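Local coordinates for chitinase A (Equisetum arvense, PDB 5BUM), which probably hydrolyses chitin as a family 18 glycosidase of horsetail, and is represented here by its carbohydrate-binding LysM module alone, at residues D12-I17 against L35-L40. Residues are numbered along the deposited sequence; the frame is centred on the assembly and turned at random.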
# COMPACT_ATOMS: atom_id res chain seq x y z
N ASP A 12 -12.39 -2.09 -7.44
CA ASP A 12 -11.59 -1.18 -8.26
C ASP A 12 -10.51 -1.85 -9.09
O ASP A 12 -9.80 -2.74 -8.61
CB ASP A 12 -10.88 -0.19 -7.37
CG ASP A 12 -11.79 0.87 -6.87
OD1 ASP A 12 -12.95 0.91 -7.33
OD2 ASP A 12 -11.33 1.66 -6.04
N ILE A 13 -10.31 -1.37 -10.32
CA ILE A 13 -9.16 -1.85 -11.13
C ILE A 13 -8.33 -0.68 -11.58
O ILE A 13 -8.77 0.49 -11.55
CB ILE A 13 -9.62 -2.71 -12.33
CG1 ILE A 13 -10.43 -1.86 -13.33
CG2 ILE A 13 -10.48 -3.87 -11.82
CD1 ILE A 13 -10.95 -2.64 -14.53
N CYS A 14 -7.09 -0.95 -11.97
CA CYS A 14 -6.18 0.16 -12.22
C CYS A 14 -6.67 1.00 -13.40
O CYS A 14 -6.57 2.23 -13.37
CB CYS A 14 -4.77 -0.33 -12.52
SG CYS A 14 -3.75 -0.72 -11.10
N TYR A 15 -7.17 0.34 -14.45
CA TYR A 15 -7.62 1.04 -15.63
C TYR A 15 -8.63 2.08 -15.25
O TYR A 15 -8.53 3.20 -15.72
CB TYR A 15 -8.17 0.09 -16.67
CG TYR A 15 -8.53 0.73 -17.99
CD1 TYR A 15 -7.58 0.95 -18.97
CD2 TYR A 15 -9.85 1.10 -18.27
CE1 TYR A 15 -7.93 1.54 -20.19
CE2 TYR A 15 -10.19 1.68 -19.49
CZ TYR A 15 -9.24 1.90 -20.42
OH TYR A 15 -9.61 2.49 -21.61
N ASN A 16 -9.59 1.77 -14.39
CA ASN A 16 -10.65 2.74 -14.13
C ASN A 16 -10.22 3.84 -13.21
O ASN A 16 -10.73 4.97 -13.30
CB ASN A 16 -11.89 2.08 -13.54
CG ASN A 16 -12.54 1.14 -14.50
OD1 ASN A 16 -13.22 0.20 -14.11
ND2 ASN A 16 -12.32 1.37 -15.77
N ILE A 17 -9.34 3.50 -12.27
CA ILE A 17 -8.80 4.48 -11.33
C ILE A 17 -8.07 5.53 -12.13
O ILE A 17 -8.28 6.71 -11.95
CB ILE A 17 -7.84 3.81 -10.33
CG1 ILE A 17 -8.68 2.86 -9.39
CG2 ILE A 17 -7.00 4.87 -9.61
CD1 ILE A 17 -7.93 2.01 -8.39
N LEU A 35 3.84 -0.80 -8.11
CA LEU A 35 2.38 -1.12 -8.16
C LEU A 35 2.13 -2.46 -8.81
O LEU A 35 2.82 -2.81 -9.75
CB LEU A 35 1.61 -0.03 -8.91
CG LEU A 35 0.11 -0.21 -9.07
CD1 LEU A 35 -0.55 -0.43 -7.72
CD2 LEU A 35 -0.53 0.98 -9.77
N GLN A 36 1.19 -3.23 -8.27
CA GLN A 36 0.79 -4.50 -8.87
C GLN A 36 -0.70 -4.51 -9.09
O GLN A 36 -1.51 -4.82 -8.16
CB GLN A 36 1.14 -5.69 -7.98
CG GLN A 36 2.64 -5.96 -7.80
CD GLN A 36 2.93 -7.01 -6.71
OE1 GLN A 36 3.99 -6.99 -6.10
NE2 GLN A 36 1.98 -7.91 -6.46
N CYS A 37 -1.06 -4.18 -10.33
CA CYS A 37 -2.48 -3.99 -10.66
C CYS A 37 -3.27 -5.29 -10.52
O CYS A 37 -4.48 -5.24 -10.29
CB CYS A 37 -2.61 -3.35 -12.05
SG CYS A 37 -2.07 -1.60 -12.08
N ASP A 38 -2.60 -6.45 -10.60
CA ASP A 38 -3.30 -7.75 -10.41
C ASP A 38 -3.61 -8.06 -8.98
O ASP A 38 -4.20 -9.08 -8.71
CB ASP A 38 -2.55 -8.94 -11.01
CG ASP A 38 -1.07 -9.04 -10.61
OD1 ASP A 38 -0.55 -8.31 -9.74
OD2 ASP A 38 -0.39 -9.89 -11.21
N ASN A 39 -3.30 -7.13 -8.08
CA ASN A 39 -3.16 -7.44 -6.67
C ASN A 39 -3.32 -6.21 -5.79
O ASN A 39 -2.50 -5.94 -4.91
CB ASN A 39 -1.77 -8.04 -6.45
CG ASN A 39 -1.58 -8.59 -5.05
OD1 ASN A 39 -0.46 -8.56 -4.53
ND2 ASN A 39 -2.66 -9.08 -4.42
N LEU A 40 -4.36 -5.45 -6.07
CA LEU A 40 -4.64 -4.27 -5.31
C LEU A 40 -5.32 -4.70 -4.03
O LEU A 40 -6.13 -5.63 -4.04
CB LEU A 40 -5.59 -3.37 -6.08
CG LEU A 40 -5.08 -2.79 -7.37
CD1 LEU A 40 -6.19 -2.05 -8.07
CD2 LEU A 40 -3.93 -1.87 -7.06
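C14 and C37 are joined by a disulfide that pins the start of helix 14-21 to the loop between helix 25-30 and strand 45-47, a worked example of how a small LysM domain, with its beta-alpha-alpha-beta fold, can be stapled by a covalent cross-link. The sulfurs SG of C14 and SG of C37 lie 2.1 Å apart, and the S–S torsion of -91° sets the two CB–SG bonds nearly perpendicular to each other. In each cysteine SG stands beside the backbone N, which points the two side chains at each other, and the CB–SG–SG–CB link spans the 5.8 Å between CA of C14 and CA of C37.

Two leucines of the loop meet the bridge. L35, with CG anti to its backbone N (chi1 179°), brings CD2 alone to 3.9 Å from SG of C14. L40 turns its forked end to the same sulfur, CD1 slightly the nearer at 4.1 Å from SG of C14, and the methyls of the two leucines reach it from well-separated directions. CD1 of L40 also lies 3.7 Å from the carbonyl O of D12, before the helix, and comes within 4.4 Å of CD1 of I17, a loose contact. L28 of helix 25-30 packs on C14, I17 and L35, while L46 of strand 45-47 meets I17 and L35, tying this apolar cluster to both elements.

Ahead of the helix, D12 directs its carboxylate elsewhere, OD2 accepting hydrogen bonds from Y6 OH and K9 N. At the N-cap, the carbonyl O of I13 receives N of I17 at 3.1 Å.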